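Local structure of aromatic-amino-acid aminotransferase (4F4E) at residues L89-I94 / V119-A123; P231-I235 / A250-F254. The protein probably transfers amino groups between aromatic amino acids such as tyrosine and 2-oxoglutarate, using pyridoxal 5'-phosphate as cofactor and working as a homodimer. One frame throughout, in Å; residues are numbered along the deposited sequence.

Interaction 1 (L89-I94 / V119-A123); sequences LPIDGI and VTAQA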
loop_
_atom_site.group_PDB
_atom_site.type_symbol
_atom_site.label_atom_id
_atom_site.label_comp_id
_atom_site.label_asym_id
_atom_site.label_seq_id
_atom_site.Cartn_x
_atom_site.Cartn_y
_atom_site.Cartn_z
ATOM N N LEU A 89 8.916 2.636 -8.473
ATOM C CA LEU A 89 9.857 1.664 -7.955
ATOM C C LEU A 89 9.550 0.308 -8.610
ATOM O O LEU A 89 8.410 0.069 -9.051
ATOM C CB LEU A 89 9.739 1.515 -6.442
ATOM C CG LEU A 89 10.152 2.696 -5.566
ATOM C CD1 LEU A 89 10.010 2.329 -4.079
ATOM C CD2 LEU A 89 11.567 3.143 -5.915
ATOM N N PRO A 90 10.536 -0.624 -8.595
ATOM C CA PRO A 90 10.232 -2.019 -8.880
ATOM C C PRO A 90 9.110 -2.567 -7.997
ATOM O O PRO A 90 8.807 -2.000 -6.924
ATOM C CB PRO A 90 11.560 -2.724 -8.523
ATOM C CG PRO A 90 12.572 -1.701 -8.790
ATOM C CD PRO A 90 11.927 -0.489 -8.179
ATOM N N ILE A 91 8.475 -3.667 -8.461
ATOM C CA ILE A 91 7.354 -4.253 -7.780
ATOM C C ILE A 91 7.749 -4.622 -6.363
ATOM O O ILE A 91 6.973 -4.417 -5.416
ATOM C CB ILE A 91 6.786 -5.470 -8.538
ATOM C CG1 ILE A 91 6.171 -5.047 -9.896
ATOM C CG2 ILE A 91 5.762 -6.224 -7.678
ATOM C CD1 ILE A 91 5.849 -6.276 -10.774
ATOM N N ASP A 92 8.992 -5.109 -6.209
ATOM C CA ASP A 92 9.493 -5.533 -4.922
ATOM C C ASP A 92 10.308 -4.481 -4.194
ATOM O O ASP A 92 11.023 -4.794 -3.266
ATOM C CB ASP A 92 10.334 -6.821 -5.048
ATOM C CG ASP A 92 11.405 -6.749 -6.126
ATOM O OD1 ASP A 92 11.474 -5.775 -6.905
ATOM O OD2 ASP A 92 12.167 -7.749 -6.231
ATOM N N GLY A 93 10.259 -3.268 -4.687
ATOM C CA GLY A 93 10.795 -2.088 -3.975
ATOM C C GLY A 93 12.240 -1.791 -4.297
ATOM O O GLY A 93 12.799 -2.260 -5.289
ATOM N N ILE A 94 12.839 -0.961 -3.464
ATOM C CA ILE A 94 14.215 -0.482 -3.659
ATOM C C ILE A 94 15.165 -1.631 -3.377
ATOM O O ILE A 94 15.180 -2.171 -2.306
ATOM C CB ILE A 94 14.528 0.704 -2.714
ATOM C CG1 ILE A 94 13.580 1.873 -3.006
ATOM C CG2 ILE A 94 15.996 1.144 -2.875
ATOM C CD1 ILE A 94 13.443 2.809 -1.846
ATOM N N VAL A 119 14.548 -14.212 -0.389
ATOM C CA VAL A 119 13.736 -13.290 -1.164
ATOM C C VAL A 119 13.217 -12.243 -0.213
ATOM O O VAL A 119 12.656 -12.590 0.818
ATOM C CB VAL A 119 12.522 -14.059 -1.763
ATOM C CG1 VAL A 119 11.557 -13.088 -2.427
ATOM C CG2 VAL A 119 12.998 -15.130 -2.746
ATOM N N THR A 120 13.421 -10.975 -0.539
ATOM C CA THR A 120 12.876 -9.857 0.216
ATOM C C THR A 120 12.204 -8.851 -0.671
ATOM O O THR A 120 12.811 -8.369 -1.648
ATOM C CB THR A 120 13.964 -9.165 1.053
ATOM O OG1 THR A 120 14.510 -10.123 1.974
ATOM C CG2 THR A 120 13.381 -7.980 1.823
ATOM N N ALA A 121 10.928 -8.548 -0.379
ATOM C CA ALA A 121 10.181 -7.521 -1.095
ATOM C C ALA A 121 9.777 -6.436 -0.080
ATOM O O ALA A 121 9.235 -6.732 0.974
ATOM C CB ALA A 121 8.907 -8.072 -1.769
ATOM N N GLN A 122 10.048 -5.189 -0.428
ATOM C CA GLN A 122 9.576 -4.071 0.318
ATOM C C GLN A 122 8.072 -4.128 0.399
ATOM O O GLN A 122 7.405 -4.556 -0.532
ATOM C CB GLN A 122 10.030 -2.767 -0.375
ATOM C CG GLN A 122 9.695 -1.467 0.345
ATOM C CD GLN A 122 10.060 -0.275 -0.482
ATOM O OE1 GLN A 122 10.973 -0.340 -1.301
ATOM N NE2 GLN A 122 9.355 0.835 -0.267
ATOM N N ALA A 123 7.537 -3.691 1.526
ATOM C CA ALA A 123 6.114 -3.841 1.806
ATOM C C ALA A 123 5.550 -2.633 2.541
ATOM O O ALA A 123 6.303 -1.849 3.134
ATOM C CB ALA A 123 5.887 -5.145 2.640
HETATM O O HOH W 1 5.894 -4.030 -2.720
HETATM O O HOH W 2 13.918 -8.401 -4.182
#

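Interaction 2 (P231-I235 / A250-F254); sequences PFLDI and AVRLF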
loop_
_atom_site.group_PDB
_atom_site.type_symbol
_atom_site.label_atom_id
_atom_site.label_comp_id
_atom_site.label_asym_id
_atom_site.label_seq_id
_atom_site.Cartn_x
_atom_site.Cartn_y
_atom_site.Cartn_z
ATOM N N PRO A 231 6.592 -21.580 9.529
ATOM C CA PRO A 231 6.744 -20.488 10.488
ATOM C C PRO A 231 6.642 -19.129 9.790
ATOM O O PRO A 231 7.296 -18.897 8.778
ATOM C CB PRO A 231 8.139 -20.699 11.055
ATOM C CG PRO A 231 8.886 -21.349 9.941
ATOM C CD PRO A 231 7.881 -22.168 9.150
ATOM N N PHE A 232 5.848 -18.258 10.392
ATOM C CA PHE A 232 5.654 -16.923 9.894
ATOM C C PHE A 232 6.070 -15.999 11.017
ATOM O O PHE A 232 5.288 -15.672 11.935
ATOM C CB PHE A 232 4.198 -16.677 9.388
ATOM C CG PHE A 232 4.091 -15.568 8.347
ATOM C CD1 PHE A 232 4.910 -14.424 8.402
ATOM C CD2 PHE A 232 3.156 -15.646 7.351
ATOM C CE1 PHE A 232 4.809 -13.416 7.423
ATOM C CE2 PHE A 232 3.052 -14.634 6.370
ATOM C CZ PHE A 232 3.888 -13.535 6.400
ATOM N N LEU A 233 7.335 -15.564 10.982
ATOM C CA LEU A 233 7.833 -14.692 12.046
ATOM C C LEU A 233 7.377 -13.258 11.771
ATOM O O LEU A 233 7.387 -12.789 10.620
ATOM C CB LEU A 233 9.361 -14.794 12.154
ATOM C CG LEU A 233 9.857 -16.135 12.710
ATOM C CD1 LEU A 233 11.278 -16.395 12.274
ATOM C CD2 LEU A 233 9.769 -16.138 14.241
ATOM N N ASP A 234 6.965 -12.559 12.825
ATOM C CA ASP A 234 6.549 -11.154 12.762
ATOM C C ASP A 234 7.459 -10.397 13.720
ATOM O O ASP A 234 7.421 -10.595 14.956
ATOM C CB ASP A 234 5.102 -11.025 13.215
ATOM C CG ASP A 234 4.569 -9.603 13.152
ATOM O OD1 ASP A 234 5.375 -8.631 13.125
ATOM O OD2 ASP A 234 3.314 -9.441 13.150
ATOM N N ILE A 235 8.366 -9.622 13.120
ATOM C CA ILE A 235 9.406 -8.854 13.841
ATOM C C ILE A 235 9.187 -7.350 13.631
ATOM O O ILE A 235 9.702 -6.720 12.701
ATOM C CB ILE A 235 10.833 -9.346 13.496
ATOM C CG1 ILE A 235 11.895 -8.693 14.404
ATOM C CG2 ILE A 235 11.134 -9.216 11.980
ATOM C CD1 ILE A 235 13.301 -9.353 14.294
ATOM N N ALA A 250 15.458 -15.164 17.109
ATOM C CA ALA A 250 14.445 -16.134 16.706
ATOM C C ALA A 250 14.406 -16.327 15.207
ATOM O O ALA A 250 14.279 -17.448 14.728
ATOM C CB ALA A 250 13.069 -15.733 17.236
ATOM N N VAL A 251 14.561 -15.227 14.444
ATOM C CA VAL A 251 14.561 -15.312 12.987
ATOM C C VAL A 251 15.769 -16.143 12.529
ATOM O O VAL A 251 15.635 -17.062 11.719
ATOM C CB VAL A 251 14.583 -13.889 12.348
ATOM C CG1 VAL A 251 14.756 -13.976 10.850
ATOM C CG2 VAL A 251 13.345 -13.088 12.734
ATOM N N ARG A 252 16.938 -15.897 13.146
ATOM C CA ARG A 252 18.176 -16.580 12.805
ATOM C C ARG A 252 18.188 -18.068 13.159
ATOM O O ARG A 252 18.774 -18.862 12.405
ATOM C CB ARG A 252 19.369 -15.841 13.434
ATOM C CG ARG A 252 19.454 -14.424 12.834
ATOM C CD ARG A 252 20.629 -13.603 13.332
ATOM N NE ARG A 252 20.460 -12.199 12.891
ATOM C CZ ARG A 252 21.329 -11.201 13.113
ATOM N NH1 ARG A 252 22.468 -11.400 13.727
ATOM N NH2 ARG A 252 21.079 -9.984 12.673
ATOM N N LEU A 253 17.505 -18.426 14.252
ATOM C CA LEU A 253 17.360 -19.832 14.676
ATOM C C LEU A 253 16.590 -20.612 13.623
ATOM O O LEU A 253 16.959 -21.741 13.303
ATOM C CB LEU A 253 16.637 -19.943 16.035
ATOM C CG LEU A 253 17.509 -19.616 17.254
ATOM C CD1 LEU A 253 16.753 -19.408 18.601
ATOM C CD2 LEU A 253 18.551 -20.709 17.414
ATOM N N PHE A 254 15.528 -19.995 13.090
ATOM C CA PHE A 254 14.746 -20.633 12.015
ATOM C C PHE A 254 15.564 -20.696 10.736
ATOM O O PHE A 254 15.519 -21.704 10.020
ATOM C CB PHE A 254 13.406 -19.944 11.764
ATOM C CG PHE A 254 12.333 -20.328 12.761
ATOM C CD1 PHE A 254 11.592 -21.441 12.570
ATOM C CD2 PHE A 254 12.098 -19.557 13.855
ATOM C CE1 PHE A 254 10.614 -21.797 13.467
ATOM C CE2 PHE A 254 11.113 -19.902 14.774
ATOM C CZ PHE A 254 10.375 -21.042 14.568
#

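Interaction 1 (L89-I94 / V119-A123)
The amide oxygen of Gln122 takes the backbone N-H of Ile94, with OE1 2.9 Å from Ile94 N. The bond is nearly straight at hydrogen, 164°, and the N-H meets the amide almost head-on from beyond its oxygen. The glutamine reaches that far because CG lies anti to its own backbone N (chi1 -176°) and the chain stays extended beyond CG. Gln122 CB lies 3.7 Å from Gly93 CA, and OE1 at the far end comes to 3.2 Å from that same Gly93 CA. CG1 of Ile94, the residue that gives the N-H, also lies near Gln122 OE1. Leu89 crosses the end of the glutamine at about a right angle, with Leu89 CD1 4.0 Å from Gln122 OE1.

A type I beta turn from Pro90 to Gly93 presents this loop to strand 118-124, an edge strand of the large mixed sheet within the chain. Ile94 is the N-cap residue of helix 95-106, so the glutamine holds the chain just where that helix starts. The backbone adds a second link, Gln122 N to Asp92 O at 3.0 Å. Beside it the CB atoms of Asp92 and Ala121 touch at 3.8 Å. One water donates to Ile91 O and Gln122 O. Another lies between Asp92 OD2 and Thr120 O, 2.8 Å from each of these two oxygens. The hydroxyl of Thr120 turns instead to Ser282 and Gln102, and Gln122 NE2 makes a weak hydrogen bond to Pro310 O.

Interaction 2 (P231-I235 / A250-F254)
Strand 231-235 and helix 250-254 run nearly antiparallel, at 156°, with their axes 9.8 Å apart at closest approach. No hydrogen bond joins them, and the contact is apolar. Leu233 is at its centre. Its CD1 reaches in between Val251 and Phe254, 3.5 Å from Val251 CA and 3.6 Å from Phe254 CD2. The second methyl, CD2, lies 4.0 Å from Phe254 CE2, so the leucine meets the CD2-CE2 part of the ring. Leu233 was modelled in two conformers, and this describes one of them.

Pro231 meets the CD1-CE1 part of the same ring, from the same side of its plane. Its CB is 3.6 Å from Phe254 CE1, and its CG lies near CD1 of that ring. The proline and phenylalanine side chains pass each other in opposite directions. Phe254 has CG anti to its carbonyl carbon (chi1 -80°), which turns the ring toward the strand, where Pro231 and Leu233 both reach it. Farther along the strand, Ile235 crosses Val251 at about a right angle. Its CD1 ends 4.0 Å from Val251 CG2, and that Val251 CG2 also touches Leu233 CD1.

The contact belongs to a beta-alpha-beta unit of strand 230-235, helix 249-256 and strand 261-266. On the other face of strand 230-235, Phe232 packs on helix 125-140, and Asp234 OD2 bonds to His156 NE2 and lies close to N1 of the cofactor-modified lysine at position 269. Val261 touches both Leu233 and Phe254, while helix 214-227 flanks the unit through Val224 against Pro231 and Val221 against Phe254.

Interactions 1 and 2 both involve the large mixed sheet, but at different strands. Strand 118-124 of interaction 1 is at one edge, and strand 230-235 of interaction 2 is separated from it by strands 278-284 and 261-266. Their centres are 20 Å apart and their nearest atoms about 9 Å apart, so they do not touch. Interaction 2 is the deeper, its centre about 12 Å from the centre of the chain, against about 20 Å for that of interaction 1. The strand of interaction 2 carries Asp234, which lies close to the ring nitrogen of the cofactor-modified lysine at position 269. Along the chain, interaction 1 closes before interaction 2 opens.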